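Local atomic coordinates of halogenase PltM (Pseudomonas fluorescens, PDB entry 6BZN), a protein that halogenates phenolic substrates with FAD as cofactor, accepting an unusual range of substrates and halides for a flavin-dependent halogenase. Residues I27-G32 / S197-Q202; G63-P68 / L108-A113; P84-L89 / L148-K153; V127-K132 / V415-W420; E165-N170 / A187-A192. One frame throughout, in Å; residues are numbered along the deposited sequence.

Overall arrangement
Contacts 1 and 5 lie side by side on one face of the parallel sheet, where I29 and I189 on neighbouring strands receive helix 198-203 and strand 164-170; both are buried and purely apolar in their cross-contacts. Contacts 2 and 4 share the edge of the mixed sheet, since strands 109-114 and 126-131 are neighbours, and both are buried too, but built on aromatic rings: F110 against the FAD-site loop, H417 and W420 against V127 and P129. Contact 3 alone pairs two helices and is only partly buried; it adds a salt bridge on its solvent side to an isoleucine pair below. Contacts 4 and 5 are furthest apart, with centres about 42 Å from each other.

Contact 1: residues I27-G32 / S197-Q202; sequences IIIGSG and SPLSRQ
I29, the last residue of strand 24-29, points its side chain at the first turn of helix 198-203, and the end of that side chain meets the P198 ring at CG. CD1 of I29 lies 3.8 Å from CG of P198, and the other branch joins in, with I29 CG2 4.1 Å from the same P198 CG. Both branches can reach the ring because CG1 lies anti to the carbonyl carbon (chi1 -54°) while CG2 lies anti to the backbone N. L199 adds a looser touch, its CG 4.4 Å from I29 CD1; its isobutyl group also packs on I189, F336 and L338 of the same parallel sheet. This is the close-packed side. Further along the helix the character changes: R201 and Q202 are exposed, with the guanidinium of R201 lying over S197 O and P198 CA, and Q202 NE2 hydrogen-bonded to I167 O. R201 contacts an FAD in another structure of this protein. Immediately after I29 the chain runs into G30 and G32, part of a glycine-rich turn consistent with the GxGxxG pattern of Rossmann-type dinucleotide-binding folds, and the backbone angles of G30 (107°/127°) leave no room for a side chain beside the carbonyl of I29. No hydrogen bond spans the two segments, which implies that their direct contact is apolar, while D191 of the neighbouring strand supplies a polar tie to the helix start through S197 OG.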
# COMPACT_ATOMS: atom_id res chain seq x y z
N ILE A 27 -8.95 -20.87 -9.35
CA ILE A 27 -8.39 -21.10 -8.02
C ILE A 27 -7.62 -19.85 -7.62
O ILE A 27 -6.87 -19.27 -8.42
CB ILE A 27 -7.51 -22.36 -7.98
CG1 ILE A 27 -8.39 -23.60 -8.09
CG2 ILE A 27 -6.70 -22.44 -6.70
CD1 ILE A 27 -7.67 -24.86 -8.51
N ILE A 28 -7.83 -19.42 -6.37
CA ILE A 28 -7.16 -18.26 -5.81
C ILE A 28 -6.36 -18.73 -4.60
O ILE A 28 -6.93 -19.32 -3.69
CB ILE A 28 -8.16 -17.18 -5.37
CG1 ILE A 28 -8.94 -16.67 -6.59
CG2 ILE A 28 -7.44 -15.99 -4.73
CD1 ILE A 28 -10.10 -15.77 -6.24
N ILE A 29 -5.05 -18.49 -4.60
CA ILE A 29 -4.21 -18.79 -3.45
C ILE A 29 -4.15 -17.54 -2.57
O ILE A 29 -3.72 -16.48 -3.03
CB ILE A 29 -2.78 -19.20 -3.86
CG1 ILE A 29 -2.79 -20.36 -4.86
CG2 ILE A 29 -1.98 -19.63 -2.63
CD1 ILE A 29 -1.51 -20.43 -5.65
N GLY A 30 -4.57 -17.68 -1.31
CA GLY A 30 -4.57 -16.58 -0.33
C GLY A 30 -5.98 -16.07 -0.05
O GLY A 30 -6.73 -15.73 -0.97
N SER A 31 -6.35 -16.02 1.23
CA SER A 31 -7.69 -15.62 1.61
C SER A 31 -7.67 -14.30 2.37
O SER A 31 -8.64 -14.00 3.09
CB SER A 31 -8.33 -16.71 2.48
OG SER A 31 -7.65 -16.84 3.73
N GLY A 32 -6.59 -13.52 2.23
CA GLY A 32 -6.50 -12.16 2.75
C GLY A 32 -7.33 -11.23 1.87
O GLY A 32 -8.02 -11.68 0.95
N SER A 197 4.25 -16.44 -1.98
CA SER A 197 3.70 -16.85 -3.28
C SER A 197 4.32 -18.18 -3.79
O SER A 197 5.48 -18.19 -4.20
CB SER A 197 3.96 -15.73 -4.30
OG SER A 197 3.78 -16.16 -5.64
N PRO A 198 3.55 -19.29 -3.76
CA PRO A 198 4.10 -20.59 -4.19
C PRO A 198 4.26 -20.70 -5.72
O PRO A 198 5.10 -21.48 -6.20
CB PRO A 198 3.07 -21.59 -3.68
CG PRO A 198 1.78 -20.83 -3.76
CD PRO A 198 2.12 -19.40 -3.40
N LEU A 199 3.46 -19.92 -6.47
CA LEU A 199 3.66 -19.76 -7.89
C LEU A 199 4.91 -18.99 -8.16
O LEU A 199 5.64 -19.31 -9.07
CB LEU A 199 2.50 -19.04 -8.59
CG LEU A 199 1.31 -19.91 -8.95
CD1 LEU A 199 0.25 -19.03 -9.58
CD2 LEU A 199 1.72 -21.01 -9.92
N SER A 200 5.15 -17.93 -7.38
CA SER A 200 6.36 -17.17 -7.58
C SER A 200 7.57 -18.07 -7.39
O SER A 200 8.47 -18.06 -8.22
CB SER A 200 6.45 -15.95 -6.67
OG SER A 200 7.71 -15.30 -6.84
N ARG A 201 7.58 -18.87 -6.32
CA ARG A 201 8.71 -19.77 -6.05
C ARG A 201 8.89 -20.76 -7.20
O ARG A 201 10.00 -20.94 -7.70
CB ARG A 201 8.55 -20.51 -4.72
CG ARG A 201 8.59 -19.61 -3.49
CD ARG A 201 8.71 -20.40 -2.19
NE ARG A 201 7.64 -21.40 -2.05
CZ ARG A 201 6.56 -21.31 -1.27
NH1 ARG A 201 6.33 -20.27 -0.46
NH2 ARG A 201 5.67 -22.31 -1.28
N GLN A 202 7.80 -21.38 -7.66
CA GLN A 202 7.93 -22.44 -8.66
C GLN A 202 8.20 -21.91 -10.08
O GLN A 202 8.76 -22.63 -10.92
CB GLN A 202 6.72 -23.36 -8.61
CG GLN A 202 5.55 -22.97 -9.49
CD GLN A 202 4.38 -23.92 -9.33
OE1 GLN A 202 4.10 -24.39 -8.23
NE2 GLN A 202 3.70 -24.23 -10.43

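Contact 2: residues G63-P68 / L108-A113; sequences GEAATP and LGFSFA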
# COMPACT_ATOMS: atom_id res chain seq x y z
N GLY A 63 -0.03 -3.56 6.65
CA GLY A 63 -0.63 -3.02 5.43
C GLY A 63 -1.91 -2.34 5.86
O GLY A 63 -3.00 -2.76 5.50
N GLU A 64 -1.76 -1.28 6.64
CA GLU A 64 -2.86 -0.74 7.44
C GLU A 64 -3.31 0.66 7.04
O GLU A 64 -4.45 1.04 7.32
CB GLU A 64 -2.46 -0.75 8.91
CG GLU A 64 -2.17 -2.17 9.43
CD GLU A 64 -1.22 -2.24 10.61
OE1 GLU A 64 -0.14 -1.61 10.57
OE2 GLU A 64 -1.55 -2.98 11.57
N ALA A 65 -2.44 1.44 6.40
CA ALA A 65 -2.76 2.84 6.14
C ALA A 65 -3.46 2.95 4.81
O ALA A 65 -2.85 2.77 3.75
CB ALA A 65 -1.50 3.69 6.15
N ALA A 66 -4.76 3.23 4.84
CA ALA A 66 -5.49 3.50 3.62
C ALA A 66 -5.03 4.84 3.06
O ALA A 66 -4.42 5.65 3.76
CB ALA A 66 -6.99 3.51 3.87
N THR A 67 -5.31 5.05 1.78
CA THR A 67 -4.96 6.29 1.07
C THR A 67 -6.17 6.77 0.28
O THR A 67 -7.13 6.03 0.10
CB THR A 67 -3.83 6.04 0.07
OG1 THR A 67 -4.12 4.85 -0.68
CG2 THR A 67 -2.51 5.90 0.78
N PRO A 68 -6.13 8.02 -0.21
CA PRO A 68 -7.21 8.43 -1.11
C PRO A 68 -7.37 7.48 -2.28
O PRO A 68 -8.49 7.13 -2.62
CB PRO A 68 -6.80 9.84 -1.57
CG PRO A 68 -5.84 10.31 -0.55
CD PRO A 68 -5.18 9.12 0.08
N LEU A 108 -6.58 11.44 9.11
CA LEU A 108 -6.93 12.67 8.42
C LEU A 108 -5.81 13.13 7.50
O LEU A 108 -5.90 14.21 6.90
CB LEU A 108 -7.26 13.74 9.45
CG LEU A 108 -8.39 13.36 10.40
CD1 LEU A 108 -8.57 14.43 11.48
CD2 LEU A 108 -9.68 13.12 9.64
N GLY A 109 -4.76 12.30 7.39
CA GLY A 109 -3.65 12.57 6.50
C GLY A 109 -2.40 11.79 6.90
O GLY A 109 -2.42 11.02 7.85
N PHE A 110 -1.35 11.99 6.12
CA PHE A 110 -0.00 11.50 6.45
C PHE A 110 0.74 12.65 7.12
O PHE A 110 0.69 13.77 6.64
CB PHE A 110 0.77 11.08 5.19
CG PHE A 110 0.40 9.71 4.60
CD1 PHE A 110 -0.43 8.80 5.25
CD2 PHE A 110 0.97 9.32 3.40
CE1 PHE A 110 -0.70 7.55 4.69
CE2 PHE A 110 0.69 8.08 2.82
CZ PHE A 110 -0.15 7.19 3.47
N SER A 111 1.43 12.37 8.23
CA SER A 111 2.27 13.36 8.87
C SER A 111 3.69 12.82 8.98
O SER A 111 3.90 11.60 9.10
CB SER A 111 1.73 13.74 10.25
OG SER A 111 1.70 12.62 11.11
N PHE A 112 4.65 13.74 8.93
CA PHE A 112 6.06 13.40 8.93
C PHE A 112 6.78 14.30 9.92
O PHE A 112 6.65 15.51 9.80
CB PHE A 112 6.67 13.57 7.53
CG PHE A 112 5.99 12.74 6.47
CD1 PHE A 112 4.85 13.21 5.83
CD2 PHE A 112 6.45 11.48 6.16
CE1 PHE A 112 4.20 12.43 4.88
CE2 PHE A 112 5.81 10.69 5.21
CZ PHE A 112 4.69 11.17 4.56
N ALA A 113 7.49 13.72 10.88
CA ALA A 113 8.29 14.47 11.84
C ALA A 113 9.73 13.98 11.73
O ALA A 113 9.98 12.77 11.78
CB ALA A 113 7.77 14.25 13.25
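The loop G63-P68 belongs to the FAD site, A65 being a residue that contacts the flavin cofactor in another structure of this protein, and F110 of strand 109-114 packs against it. The ring of F110 reaches the loop with its far end. CZ lies 3.8 Å from CG2 of T67, the two side chains crossing obliquely, and CE1 lies 4.2 Å from CB of A65. The carbonyl of A66 stands nearby as well, with its O 4.3 Å from F110 CE1. T67 turns its methyl to the ring by holding CG2 anti to the carbonyl carbon, which leaves OG1 (chi1 46°) between the backbone N and the carbonyl carbon; from there the hydroxyl caps a backbone N at the start of helix 68-81. One side chain thus serves both the ring and the helix end. Two carbonyls of the loop have partners elsewhere: A66 O is bonded by K107 NZ and A65 O by the hydroxyl of S351, itself an FAD-contacting residue, while a glycerol, probably from the crystallisation liquor, bonds to the N atoms of G63 and A65. On the sheet side F110 meets H250 edge-to-face and touches T248, both on strand 248-253. Strand 109-114 therefore runs between strands 126-131 and 248-253 of the mixed sheet, and the loop passes directly into helix 68-81.

Contact 3: residues P84-L89 / L148-K153; sequences PEIAYL and LMIALK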
# COMPACT_ATOMS: atom_id res chain seq x y z
N PRO A 84 -22.03 -3.73 -2.88
CA PRO A 84 -21.96 -2.60 -1.94
C PRO A 84 -21.01 -2.73 -0.74
O PRO A 84 -20.41 -1.73 -0.33
CB PRO A 84 -23.40 -2.50 -1.41
CG PRO A 84 -24.24 -3.04 -2.49
CD PRO A 84 -23.43 -4.04 -3.26
N GLU A 85 -20.89 -3.93 -0.16
CA GLU A 85 -20.08 -4.11 1.06
C GLU A 85 -18.61 -3.81 0.84
O GLU A 85 -17.92 -3.48 1.79
CB GLU A 85 -20.23 -5.52 1.69
CG GLU A 85 -21.54 -5.71 2.45
CD GLU A 85 -21.56 -6.95 3.35
OE1 GLU A 85 -20.87 -7.94 3.04
OE2 GLU A 85 -22.29 -6.90 4.39
N ILE A 86 -18.13 -3.94 -0.39
CA ILE A 86 -16.75 -3.59 -0.69
C ILE A 86 -16.51 -2.09 -0.41
O ILE A 86 -15.48 -1.72 0.16
CB ILE A 86 -16.34 -4.00 -2.12
CG1 ILE A 86 -16.34 -5.52 -2.25
CG2 ILE A 86 -14.95 -3.48 -2.46
CD1 ILE A 86 -16.06 -6.02 -3.64
N ALA A 87 -17.46 -1.22 -0.78
CA ALA A 87 -17.31 0.23 -0.57
C ALA A 87 -17.27 0.60 0.92
O ALA A 87 -16.62 1.56 1.29
CB ALA A 87 -18.41 1.03 -1.29
N TYR A 88 -17.94 -0.17 1.77
CA TYR A 88 -17.83 0.03 3.23
C TYR A 88 -16.39 0.11 3.72
O TYR A 88 -16.06 0.94 4.58
CB TYR A 88 -18.53 -1.08 4.02
CG TYR A 88 -20.02 -1.17 3.83
CD1 TYR A 88 -20.74 -0.13 3.23
CD2 TYR A 88 -20.73 -2.26 4.31
CE1 TYR A 88 -22.10 -0.21 3.06
CE2 TYR A 88 -22.10 -2.34 4.17
CZ TYR A 88 -22.78 -1.30 3.53
OH TYR A 88 -24.13 -1.32 3.37
N LEU A 89 -15.53 -0.72 3.13
CA LEU A 89 -14.15 -0.81 3.56
C LEU A 89 -13.33 0.45 3.25
O LEU A 89 -12.25 0.60 3.77
CB LEU A 89 -13.49 -2.05 2.93
CG LEU A 89 -14.15 -3.38 3.30
CD1 LEU A 89 -13.51 -4.53 2.54
CD2 LEU A 89 -14.12 -3.62 4.80
N LEU A 148 -13.35 -11.85 3.43
CA LEU A 148 -13.61 -13.26 3.09
C LEU A 148 -15.11 -13.56 3.19
O LEU A 148 -15.65 -14.30 2.37
CB LEU A 148 -12.83 -14.21 3.98
CG LEU A 148 -13.01 -15.70 3.65
CD1 LEU A 148 -12.61 -16.02 2.21
CD2 LEU A 148 -12.18 -16.53 4.60
N MET A 149 -15.77 -13.03 4.20
CA MET A 149 -17.21 -13.23 4.33
C MET A 149 -17.96 -12.70 3.10
O MET A 149 -18.92 -13.34 2.65
CB MET A 149 -17.76 -12.63 5.61
CG MET A 149 -17.23 -13.28 6.87
SD MET A 149 -17.71 -12.31 8.31
CE MET A 149 -16.59 -12.97 9.55
N ILE A 150 -17.51 -11.58 2.53
CA ILE A 150 -18.11 -11.09 1.27
C ILE A 150 -18.04 -12.18 0.20
O ILE A 150 -19.04 -12.49 -0.45
CB ILE A 150 -17.44 -9.81 0.71
CG1 ILE A 150 -17.50 -8.67 1.73
CG2 ILE A 150 -18.13 -9.40 -0.59
CD1 ILE A 150 -16.82 -7.38 1.31
N ALA A 151 -16.85 -12.73 -0.00
CA ALA A 151 -16.64 -13.76 -1.02
C ALA A 151 -17.51 -14.99 -0.80
O ALA A 151 -18.14 -15.50 -1.74
CB ALA A 151 -15.19 -14.18 -1.06
N LEU A 152 -17.55 -15.46 0.45
CA LEU A 152 -18.33 -16.66 0.80
C LEU A 152 -19.82 -16.46 0.53
O LEU A 152 -20.51 -17.37 0.04
CB LEU A 152 -18.12 -17.01 2.28
CG LEU A 152 -16.72 -17.52 2.62
CD1 LEU A 152 -16.48 -17.57 4.13
CD2 LEU A 152 -16.51 -18.90 2.01
N LYS A 153 -20.32 -15.28 0.87
CA LYS A 153 -21.74 -14.96 0.67
C LYS A 153 -22.12 -14.86 -0.81
O LYS A 153 -23.29 -15.01 -1.16
CB LYS A 153 -22.11 -13.68 1.41
CG LYS A 153 -22.10 -13.85 2.93
CD LYS A 153 -22.58 -12.60 3.66
CE LYS A 153 -21.66 -11.41 3.44
NZ LYS A 153 -22.21 -10.21 4.11
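With CG anti to its carbonyl carbon (chi1 -76°) and the chain extended beyond, E85 sends its carboxylate across to K153, whose chain bends at chi3 (-64°) and brings NZ to the carboxylate, the two side chains crossing at about a right angle. The two residues sit on an antiparallel helix pair, the short, weakly bonded helix 84-88 running against the end of helix 140-153, with the local axes 10.6 Å apart. K153 NZ donates to E85 OE1 at 2.8 Å, a salt bridge that meets the oxygen on its syn side but 28° out of the carboxylate plane. The second oxygen is farther, OE2 of E85 lying 3.3 Å from the same NZ. Beneath the charges I150 reaches back toward E85, its CD1 3.9 Å from E85 CB and I150 CG1 3.7 Å from E85 OE1. Cut back to an alanine, E85 would probably leave the ammonium of K153 without its mate and strip I150 of part of its cover, though the CB contact would remain. Deeper in, helices 33-44 and 68-81 close the interface, I86 touching L37, V41 and L74. There I86 crosses I150 at about a right angle, with CG1 of I86 4.0 Å from CD1 of I150.

Contact 4: residues V127-K132 / V415-W420; sequences VAPPLK and VWHRVW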
# COMPACT_ATOMS: atom_id res chain seq x y z
N VAL A 127 5.72 18.07 8.44
CA VAL A 127 4.79 18.37 7.35
C VAL A 127 3.61 17.42 7.49
O VAL A 127 3.77 16.26 7.90
CB VAL A 127 5.41 18.27 5.92
CG1 VAL A 127 6.47 19.34 5.71
CG2 VAL A 127 6.00 16.89 5.63
N ALA A 128 2.42 17.91 7.16
CA ALA A 128 1.22 17.08 7.23
C ALA A 128 0.15 17.67 6.33
O ALA A 128 -0.58 18.56 6.74
CB ALA A 128 0.72 16.98 8.67
N PRO A 129 0.06 17.19 5.08
CA PRO A 129 -1.00 17.70 4.21
C PRO A 129 -2.32 16.98 4.51
O PRO A 129 -2.38 15.78 4.34
CB PRO A 129 -0.50 17.38 2.80
CG PRO A 129 0.51 16.28 2.97
CD PRO A 129 0.99 16.28 4.38
N PRO A 130 -3.35 17.71 4.97
CA PRO A 130 -4.56 17.00 5.40
C PRO A 130 -5.48 16.55 4.27
O PRO A 130 -5.47 17.12 3.17
CB PRO A 130 -5.27 18.01 6.30
CG PRO A 130 -4.72 19.33 5.96
CD PRO A 130 -3.44 19.16 5.23
N LEU A 131 -6.26 15.52 4.56
CA LEU A 131 -7.34 15.07 3.67
C LEU A 131 -8.57 15.93 3.92
O LEU A 131 -8.69 16.58 4.96
CB LEU A 131 -7.68 13.61 3.98
CG LEU A 131 -6.53 12.60 3.93
CD1 LEU A 131 -6.97 11.28 4.54
CD2 LEU A 131 -6.03 12.42 2.50
N LYS A 132 -9.50 15.91 2.98
CA LYS A 132 -10.82 16.51 3.19
C LYS A 132 -11.74 15.51 3.89
O LYS A 132 -12.43 15.88 4.86
CB LYS A 132 -11.43 16.98 1.87
CG LYS A 132 -12.27 18.25 1.97
CD LYS A 132 -11.40 19.50 2.06
CE LYS A 132 -12.23 20.77 1.93
NZ LYS A 132 -11.39 21.99 1.75
N VAL A 415 10.78 19.89 0.86
CA VAL A 415 10.70 20.13 -0.58
C VAL A 415 10.28 18.84 -1.31
O VAL A 415 9.35 18.84 -2.12
CB VAL A 415 12.01 20.68 -1.19
CG1 VAL A 415 11.82 20.94 -2.66
CG2 VAL A 415 12.41 22.00 -0.51
N TRP A 416 10.97 17.74 -0.98
CA TRP A 416 10.71 16.45 -1.63
C TRP A 416 9.26 15.96 -1.51
O TRP A 416 8.71 15.46 -2.49
CB TRP A 416 11.69 15.37 -1.15
CG TRP A 416 11.26 14.00 -1.57
CD1 TRP A 416 10.65 13.07 -0.80
CD2 TRP A 416 11.34 13.44 -2.88
NE1 TRP A 416 10.40 11.93 -1.52
CE2 TRP A 416 10.80 12.14 -2.82
CE3 TRP A 416 11.84 13.91 -4.10
CZ2 TRP A 416 10.75 11.30 -3.92
CZ3 TRP A 416 11.79 13.06 -5.21
CH2 TRP A 416 11.24 11.78 -5.10
N HIS A 417 8.65 16.10 -0.34
CA HIS A 417 7.32 15.52 -0.12
C HIS A 417 6.27 16.09 -1.07
O HIS A 417 5.30 15.41 -1.37
CB HIS A 417 6.89 15.57 1.36
CG HIS A 417 5.95 16.68 1.71
ND1 HIS A 417 6.36 17.98 1.89
CD2 HIS A 417 4.62 16.67 2.00
CE1 HIS A 417 5.33 18.73 2.24
NE2 HIS A 417 4.27 17.96 2.32
N ARG A 418 6.49 17.30 -1.58
CA ARG A 418 5.60 17.92 -2.56
C ARG A 418 5.61 17.22 -3.91
O ARG A 418 4.64 17.32 -4.64
CB ARG A 418 5.94 19.41 -2.73
CG ARG A 418 5.74 20.21 -1.45
CD ARG A 418 6.90 21.14 -1.14
NE ARG A 418 6.79 21.60 0.24
CZ ARG A 418 5.96 22.56 0.67
NH1 ARG A 418 5.19 23.25 -0.17
NH2 ARG A 418 5.91 22.83 1.97
N VAL A 419 6.70 16.52 -4.24
CA VAL A 419 6.77 15.70 -5.46
C VAL A 419 5.81 14.50 -5.32
O VAL A 419 4.95 14.28 -6.18
CB VAL A 419 8.22 15.25 -5.75
CG1 VAL A 419 8.29 14.30 -6.94
CG2 VAL A 419 9.10 16.47 -6.01
N TRP A 420 5.90 13.79 -4.21
CA TRP A 420 4.93 12.73 -3.89
C TRP A 420 3.49 13.28 -3.83
O TRP A 420 2.58 12.73 -4.45
CB TRP A 420 5.27 12.06 -2.55
CG TRP A 420 4.09 11.32 -1.97
CD1 TRP A 420 3.59 10.13 -2.39
CD2 TRP A 420 3.26 11.76 -0.91
NE1 TRP A 420 2.49 9.79 -1.64
CE2 TRP A 420 2.26 10.78 -0.72
CE3 TRP A 420 3.26 12.89 -0.07
CZ2 TRP A 420 1.27 10.88 0.25
CZ3 TRP A 420 2.28 13.00 0.90
CH2 TRP A 420 1.30 12.00 1.05
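The first half of strand 126-131 passes alongside helix 410-441, V127 and H417 coming within 8.4 Å of each other between CA atoms, and no backbone or side-chain hydrogen bond joins the two segments. This is a sheet-to-helix packing in which the long helix 410-441 covers an edge strand of the seven-stranded mixed sheet. V127 lays its isopropyl group over one face of the H417 imidazole. Its CG2 sits 3.7 Å above the ring centroid and 1° off the normal, a CH-pi contact centred almost perfectly on the ring. The other methyl slides toward the rim, V127 CG1 lying 3.7 Å from H417 CE1. With chi1 at -66° V127 holds CG2 between its backbone N and carbonyl carbon, CG1 being anti to the latter, and so presents both methyls to the ring. ND1, on the helix side of the imidazole, is hydrogen-bonded to the carbonyl O of N414, one turn earlier, which helps fix the ring's rotation. Without the imidazole, as with an alanine here, V127 is likely to lose the flat surface its methyls rest on and N414 O to lose this partner. P129 approaches the same imidazole at its edge, its CG 4.2 Å from H417 NE2. W420, which stacks on F350, is also met at the edge, with CG of P129 4.3 Å from CZ3 of the indole.

Contact 5: residues E165-N170 / A187-A192; sequences ESISLN and AFIIDA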
# COMPACT_ATOMS: atom_id res chain seq x y z
N GLU A 165 0.39 -29.34 -2.24
CA GLU A 165 1.51 -30.24 -2.54
C GLU A 165 2.17 -29.95 -3.87
O GLU A 165 3.38 -30.07 -3.99
CB GLU A 165 1.04 -31.69 -2.49
CG GLU A 165 0.53 -32.06 -1.10
CD GLU A 165 0.65 -33.53 -0.79
OE1 GLU A 165 0.90 -33.85 0.40
OE2 GLU A 165 0.49 -34.35 -1.73
N SER A 166 1.39 -29.58 -4.88
CA SER A 166 1.94 -29.13 -6.16
C SER A 166 0.90 -28.36 -6.96
O SER A 166 -0.31 -28.51 -6.74
CB SER A 166 2.41 -30.32 -6.98
OG SER A 166 1.32 -31.18 -7.24
N ILE A 167 1.39 -27.54 -7.87
CA ILE A 167 0.54 -26.80 -8.80
C ILE A 167 1.05 -27.11 -10.20
O ILE A 167 2.19 -26.77 -10.53
CB ILE A 167 0.59 -25.28 -8.54
CG1 ILE A 167 0.13 -24.97 -7.11
CG2 ILE A 167 -0.29 -24.53 -9.53
CD1 ILE A 167 0.44 -23.55 -6.64
N SER A 168 0.21 -27.76 -11.00
CA SER A 168 0.57 -28.11 -12.38
C SER A 168 -0.11 -27.15 -13.33
O SER A 168 -1.31 -26.92 -13.23
CB SER A 168 0.19 -29.56 -12.70
OG SER A 168 0.92 -30.43 -11.85
N LEU A 169 0.66 -26.58 -14.25
CA LEU A 169 0.14 -25.65 -15.22
C LEU A 169 0.18 -26.35 -16.58
O LEU A 169 1.25 -26.65 -17.09
CB LEU A 169 0.98 -24.38 -15.23
CG LEU A 169 1.05 -23.59 -13.92
CD1 LEU A 169 2.14 -22.53 -14.00
CD2 LEU A 169 -0.29 -22.96 -13.58
N ASN A 170 -0.99 -26.64 -17.14
CA ASN A 170 -1.10 -27.46 -18.35
C ASN A 170 -1.66 -26.59 -19.45
O ASN A 170 -2.12 -25.49 -19.17
CB ASN A 170 -2.02 -28.67 -18.09
CG ASN A 170 -1.70 -29.39 -16.79
OD1 ASN A 170 -2.56 -29.55 -15.91
ND2 ASN A 170 -0.45 -29.83 -16.65
N ALA A 187 -9.53 -23.59 -14.67
CA ALA A 187 -9.05 -22.98 -15.91
C ALA A 187 -7.87 -22.03 -15.68
O ALA A 187 -7.08 -21.80 -16.60
CB ALA A 187 -10.17 -22.25 -16.63
N PHE A 188 -7.75 -21.49 -14.47
CA PHE A 188 -6.84 -20.36 -14.20
C PHE A 188 -6.53 -20.29 -12.71
O PHE A 188 -7.39 -20.62 -11.87
CB PHE A 188 -7.53 -19.08 -14.63
CG PHE A 188 -6.61 -17.89 -14.83
CD1 PHE A 188 -5.76 -17.84 -15.93
CD2 PHE A 188 -6.66 -16.80 -13.98
CE1 PHE A 188 -4.95 -16.74 -16.15
CE2 PHE A 188 -5.86 -15.68 -14.20
CZ PHE A 188 -5.00 -15.65 -15.28
N ILE A 189 -5.32 -19.86 -12.37
CA ILE A 189 -4.92 -19.72 -10.97
C ILE A 189 -4.40 -18.30 -10.71
O ILE A 189 -3.61 -17.77 -11.47
CB ILE A 189 -3.92 -20.83 -10.52
CG1 ILE A 189 -3.65 -20.74 -9.02
CG2 ILE A 189 -2.60 -20.81 -11.28
CD1 ILE A 189 -3.18 -22.07 -8.42
N ILE A 190 -4.91 -17.68 -9.65
CA ILE A 190 -4.49 -16.35 -9.23
C ILE A 190 -3.74 -16.48 -7.91
O ILE A 190 -4.27 -17.01 -6.94
CB ILE A 190 -5.69 -15.40 -9.06
CG1 ILE A 190 -6.37 -15.23 -10.42
CG2 ILE A 190 -5.26 -14.03 -8.52
CD1 ILE A 190 -7.72 -14.56 -10.35
N ASP A 191 -2.50 -16.00 -7.88
CA ASP A 191 -1.72 -15.98 -6.66
C ASP A 191 -1.96 -14.67 -5.92
O ASP A 191 -1.40 -13.62 -6.29
CB ASP A 191 -0.23 -16.16 -6.92
CG ASP A 191 0.55 -16.51 -5.66
OD1 ASP A 191 0.12 -16.14 -4.54
OD2 ASP A 191 1.60 -17.18 -5.80
N ALA A 192 -2.75 -14.75 -4.86
CA ALA A 192 -3.10 -13.60 -4.03
C ALA A 192 -2.37 -13.68 -2.69
O ALA A 192 -2.76 -13.03 -1.72
CB ALA A 192 -4.61 -13.57 -3.81
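I189 divides its two arms between two residues of strand 164-170: its CD1 goes to I167 and its CG2 to L169. The long arm follows from CG1 lying anti to the backbone N (chi1 -173°), which carries CD1 to within 4.0 Å of CG2 of I167, the two side chains meeting at a slant. The short arm, CG2, is left between the backbone N and the carbonyl carbon. There it meets L169 at about a right angle, with CD2 of L169 3.9 Å from I189 CG2. I167 and I189 point at each other from their backbones, whereas L169 sets out to one side and brings only its end near. No hydrogen bond crosses between the strands, and the nearest CA atoms, those of L169 and F188, are 8.8 Å apart, so the contact is between faces of two layers and not between neighbours in one sheet. Strand 164-170 is an outer strand of a three-stranded antiparallel sheet, and strand 188-191 lies inside the parallel sheet next to strand 24-29. A small antiparallel sheet packed on a parallel one is consistent with the FAD-binding Rossmann-type fold, as in related flavoproteins. At the start of the outer strand a classic beta bulge sets E165 and S166 together opposite A177 of strand 173-178. From that middle strand V174 touches I167 and L169 and V176 touches I189, while L199 of helix 198-203 touches I167 and I189. L169 is partly exposed, while I167 and I189 are buried, and both of these also touch I29 of strand 24-29.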